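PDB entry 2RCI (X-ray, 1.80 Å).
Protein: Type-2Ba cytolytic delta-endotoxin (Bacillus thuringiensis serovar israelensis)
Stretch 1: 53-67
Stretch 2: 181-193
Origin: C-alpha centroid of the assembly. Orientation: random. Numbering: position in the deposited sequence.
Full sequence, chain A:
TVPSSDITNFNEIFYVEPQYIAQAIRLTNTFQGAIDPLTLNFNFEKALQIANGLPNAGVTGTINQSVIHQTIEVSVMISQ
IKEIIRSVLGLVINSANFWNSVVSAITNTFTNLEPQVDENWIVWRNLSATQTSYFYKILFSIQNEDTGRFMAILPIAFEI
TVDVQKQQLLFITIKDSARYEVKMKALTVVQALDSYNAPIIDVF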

# COMPACT_ATOMS: atom_id res chain seq x y z
N GLY A 53 8.12 18.42 -2.82
CA GLY A 53 9.45 18.90 -2.45
C GLY A 53 10.59 18.12 -3.07
O GLY A 53 11.77 18.52 -2.94
N LEU A 54 10.29 17.01 -3.73
CA LEU A 54 11.36 16.15 -4.22
C LEU A 54 11.98 16.69 -5.50
O LEU A 54 11.25 17.10 -6.40
CB LEU A 54 10.87 14.72 -4.46
CG LEU A 54 10.51 13.87 -3.23
CD1 LEU A 54 9.78 12.63 -3.77
CD2 LEU A 54 11.75 13.46 -2.41
N PRO A 55 13.33 16.67 -5.60
CA PRO A 55 13.97 17.12 -6.83
C PRO A 55 13.78 16.15 -7.99
O PRO A 55 13.66 14.93 -7.77
CB PRO A 55 15.46 17.19 -6.46
CG PRO A 55 15.63 16.21 -5.36
CD PRO A 55 14.32 16.24 -4.59
N ASN A 56 13.76 16.67 -9.22
CA ASN A 56 13.73 15.82 -10.42
C ASN A 56 12.60 14.77 -10.35
O ASN A 56 12.81 13.61 -10.70
CB ASN A 56 15.07 15.10 -10.57
CG ASN A 56 16.26 16.07 -10.56
OD1 ASN A 56 17.10 16.03 -9.67
ND2 ASN A 56 16.31 16.94 -11.56
N ALA A 57 11.43 15.18 -9.87
CA ALA A 57 10.38 14.23 -9.56
C ALA A 57 9.03 14.68 -10.10
O ALA A 57 8.82 15.88 -10.32
CB ALA A 57 10.32 13.97 -8.05
N GLY A 58 8.12 13.74 -10.33
CA GLY A 58 6.75 14.07 -10.70
C GLY A 58 5.78 13.02 -10.20
O GLY A 58 6.15 11.84 -10.05
N VAL A 59 4.53 13.42 -10.02
CA VAL A 59 3.50 12.50 -9.56
C VAL A 59 2.76 11.95 -10.77
O VAL A 59 2.24 12.73 -11.59
CB VAL A 59 2.54 13.16 -8.53
CG1 VAL A 59 1.38 12.23 -8.13
CG2 VAL A 59 3.32 13.65 -7.30
N THR A 60 2.72 10.63 -10.89
CA THR A 60 2.08 9.96 -12.04
C THR A 60 0.69 9.37 -11.76
O THR A 60 0.03 8.81 -12.67
CB THR A 60 2.97 8.85 -12.55
OG1 THR A 60 3.26 7.93 -11.47
CG2 THR A 60 4.31 9.45 -13.06
N GLY A 61 0.26 9.45 -10.51
CA GLY A 61 -1.06 8.96 -10.15
C GLY A 61 -1.36 9.16 -8.68
O GLY A 61 -0.45 9.17 -7.84
N THR A 62 -2.65 9.33 -8.36
CA THR A 62 -3.08 9.44 -6.98
C THR A 62 -4.47 8.83 -6.85
O THR A 62 -5.20 8.67 -7.84
CB THR A 62 -3.24 10.93 -6.50
OG1 THR A 62 -4.32 11.56 -7.21
CG2 THR A 62 -1.97 11.76 -6.65
N ILE A 63 -4.80 8.48 -5.60
CA ILE A 63 -6.16 8.13 -5.21
C ILE A 63 -6.35 8.48 -3.73
O ILE A 63 -5.43 8.39 -2.94
CB ILE A 63 -6.49 6.63 -5.43
CG1 ILE A 63 -7.99 6.39 -5.17
CG2 ILE A 63 -5.61 5.76 -4.52
CD1 ILE A 63 -8.51 5.10 -5.82
N ASN A 64 -7.56 8.89 -3.37
CA ASN A 64 -7.88 9.26 -2.01
C ASN A 64 -9.38 9.14 -1.87
O ASN A 64 -10.10 10.14 -1.90
CB ASN A 64 -7.40 10.70 -1.70
CG ASN A 64 -7.77 11.17 -0.29
OD1 ASN A 64 -7.90 10.37 0.65
ND2 ASN A 64 -7.94 12.50 -0.14
N GLN A 65 -9.86 7.90 -1.75
CA GLN A 65 -11.30 7.66 -1.65
C GLN A 65 -11.59 6.22 -1.29
O GLN A 65 -10.72 5.36 -1.34
CB GLN A 65 -11.97 7.95 -3.00
CG GLN A 65 -11.58 6.93 -4.08
CD GLN A 65 -12.39 7.10 -5.34
OE1 GLN A 65 -12.20 8.06 -6.07
NE2 GLN A 65 -13.30 6.17 -5.60
N SER A 66 -12.87 5.97 -0.98
CA SER A 66 -13.32 4.60 -0.74
C SER A 66 -13.33 3.81 -2.04
O SER A 66 -13.69 4.33 -3.11
CB SER A 66 -14.70 4.65 -0.08
OG SER A 66 -14.57 5.23 1.22
N VAL A 67 -12.91 2.55 -1.96
CA VAL A 67 -12.77 1.74 -3.15
C VAL A 67 -13.57 0.45 -3.07
O VAL A 67 -13.86 -0.16 -4.10
CB VAL A 67 -11.26 1.43 -3.50
CG1 VAL A 67 -10.52 2.70 -3.93
CG2 VAL A 67 -10.54 0.69 -2.35
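Stretch 2, residues 181-193: EVKMKALTVVQAL

The apolar centre of the contact lies on the sheet face that carries Ile-63, Met-184 and Ala-186. Ile-63, with chi1 and chi2 both t, places its CG2 3.7 Å from Ala-186 CB and 3.9 Å from Met-184 CG, both normal van der Waals separations. Val-67 extends this packing: its CG1 lies 4.0 Å from Met-184 CB, and its CG2 lies 3.8 Å from Val-182 CG1. A second, smaller apolar group forms on the other face, where Val-189 CG2 is 4.0 Å from both Ala-57 CB and Leu-54 CD1.

The same residues belong to an antiparallel pairing. Stretch 2 is extended from Glu-181 to Ala-192, with extended phi/psi values throughout; at Ala-192 phi is -50° and psi 137°. Its axis makes an angle of 148° with that of strand 57-64, measured between N-to-C directions, and the axes approach to 4.5 Å. The register runs from Ala-57 opposite Gln-191, through Val-59 opposite Val-189 and Thr-62 opposite Leu-187, to Ser-66 opposite Lys-183, whose CA atoms are 3.9 Å apart.

Reciprocal hydrogen bonds establish that register. Ile-63 N to Ala-186 O and Ala-186 N to Ile-63 O are each 2.9 Å; beyond them, Gln-65 N reaches Met-184 O at 3.1 Å and Met-184 N reaches Gln-65 O at 3.0 Å. Val-67 N to Val-182 O, 2.8 Å, carries the ladder past the corner at Gln-65. In the other direction, Gly-58 N donates to Val-190 O at 2.9 Å and Val-190 N to Gly-58 O at 2.8 Å.

Between these pairs the alternation is interrupted. Thr-188 O accepts from Thr-60 N at 2.8 Å, whereas Thr-188 N donates to Gly-61 O, also at 2.8 Å. One residue of stretch 2 thus faces two consecutive residues of stretch 1, an extra residue accommodated where Thr-60 has psi of -4°.

Polar side chains finish the contact. Gln-191 NE2 donates to Pro-55 O at 3.0 Å with an N-H...O angle of 160°, fastening the loop before the strand, while Ala-192 N adds a 3.0 Å backbone bond to Asn-56 O. Toward the other end, Asn-64 OD1 lies 3.2 Å from Lys-185 CG and 3.7 Å from Lys-183 CE; both contacts are to carbons, so OD1 packs on the lysine side chains and neither contact is a hydrogen bond.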

# COMPACT_ATOMS: atom_id res chain seq x y z
N GLU A 181 -15.47 -2.30 4.11
CA GLU A 181 -15.37 -0.90 3.77
C GLU A 181 -13.87 -0.55 3.72
O GLU A 181 -13.18 -0.61 4.73
CB GLU A 181 -16.07 -0.07 4.82
CG GLU A 181 -16.22 1.35 4.37
CD GLU A 181 -16.85 2.24 5.43
OE1 GLU A 181 -17.58 1.71 6.33
OE2 GLU A 181 -16.58 3.46 5.35
N VAL A 182 -13.37 -0.22 2.54
CA VAL A 182 -11.95 0.02 2.35
C VAL A 182 -11.72 1.39 1.71
O VAL A 182 -12.24 1.66 0.60
CB VAL A 182 -11.32 -1.08 1.42
CG1 VAL A 182 -9.83 -0.76 1.14
CG2 VAL A 182 -11.49 -2.44 2.06
N LYS A 183 -10.99 2.26 2.42
CA LYS A 183 -10.59 3.58 1.92
C LYS A 183 -9.11 3.46 1.55
O LYS A 183 -8.33 2.88 2.28
CB LYS A 183 -10.76 4.71 2.95
CG LYS A 183 -10.62 6.06 2.27
CD LYS A 183 -10.78 7.30 3.17
CE LYS A 183 -10.71 8.54 2.26
NZ LYS A 183 -11.33 9.77 2.83
N MET A 184 -8.76 3.98 0.38
CA MET A 184 -7.41 3.90 -0.13
C MET A 184 -6.86 5.29 -0.34
O MET A 184 -7.51 6.13 -0.94
CB MET A 184 -7.46 3.19 -1.47
CG MET A 184 -6.12 2.83 -2.04
SD MET A 184 -6.44 1.74 -3.42
CE MET A 184 -4.78 1.52 -4.06
N LYS A 185 -5.62 5.50 0.11
CA LYS A 185 -4.88 6.71 -0.16
C LYS A 185 -3.54 6.28 -0.73
O LYS A 185 -2.80 5.52 -0.10
CB LYS A 185 -4.64 7.50 1.13
CG LYS A 185 -5.91 8.07 1.76
CD LYS A 185 -5.64 8.55 3.18
CE LYS A 185 -6.80 9.38 3.70
NZ LYS A 185 -6.53 9.73 5.12
N ALA A 186 -3.23 6.75 -1.92
CA ALA A 186 -2.00 6.32 -2.58
C ALA A 186 -1.52 7.41 -3.55
O ALA A 186 -2.32 8.22 -4.06
CB ALA A 186 -2.24 5.00 -3.33
N LEU A 187 -0.22 7.43 -3.81
CA LEU A 187 0.31 8.24 -4.89
C LEU A 187 1.51 7.52 -5.50
O LEU A 187 2.18 6.75 -4.80
CB LEU A 187 0.72 9.64 -4.39
CG LEU A 187 1.98 9.84 -3.51
CD1 LEU A 187 3.29 9.62 -4.25
CD2 LEU A 187 1.99 11.27 -2.96
N THR A 188 1.78 7.76 -6.78
CA THR A 188 3.01 7.28 -7.37
C THR A 188 3.83 8.50 -7.73
O THR A 188 3.33 9.40 -8.42
CB THR A 188 2.77 6.47 -8.66
OG1 THR A 188 1.84 5.42 -8.38
CG2 THR A 188 4.06 5.88 -9.14
N VAL A 189 5.07 8.54 -7.23
CA VAL A 189 6.02 9.58 -7.61
C VAL A 189 7.22 8.94 -8.32
O VAL A 189 7.78 7.93 -7.85
CB VAL A 189 6.44 10.45 -6.37
CG1 VAL A 189 7.14 9.59 -5.33
CG2 VAL A 189 7.38 11.62 -6.81
N VAL A 190 7.60 9.50 -9.46
CA VAL A 190 8.81 9.05 -10.13
C VAL A 190 9.90 10.11 -9.94
O VAL A 190 9.62 11.32 -9.99
CB VAL A 190 8.57 8.73 -11.62
CG1 VAL A 190 7.54 7.60 -11.76
CG2 VAL A 190 8.10 9.99 -12.42
N GLN A 191 11.12 9.65 -9.67
CA GLN A 191 12.27 10.54 -9.56
C GLN A 191 13.37 10.01 -10.48
O GLN A 191 13.56 8.76 -10.58
CB GLN A 191 12.80 10.60 -8.12
CG GLN A 191 14.02 11.54 -7.90
CD GLN A 191 14.43 11.61 -6.43
OE1 GLN A 191 14.88 10.62 -5.85
NE2 GLN A 191 14.27 12.79 -5.83
N ALA A 192 14.05 10.92 -11.18
CA ALA A 192 15.23 10.53 -11.97
C ALA A 192 16.17 9.69 -11.11
O ALA A 192 16.40 9.97 -9.93
CB ALA A 192 15.97 11.77 -12.54
N LEU A 193 16.70 8.63 -11.70
CA LEU A 193 17.66 7.78 -11.05
C LEU A 193 18.91 8.58 -10.72
O LEU A 193 19.41 9.29 -11.53
CB LEU A 193 18.00 6.56 -11.88
CG LEU A 193 16.99 5.45 -12.06
CD1 LEU A 193 17.40 4.41 -13.07
CD2 LEU A 193 16.56 4.82 -10.78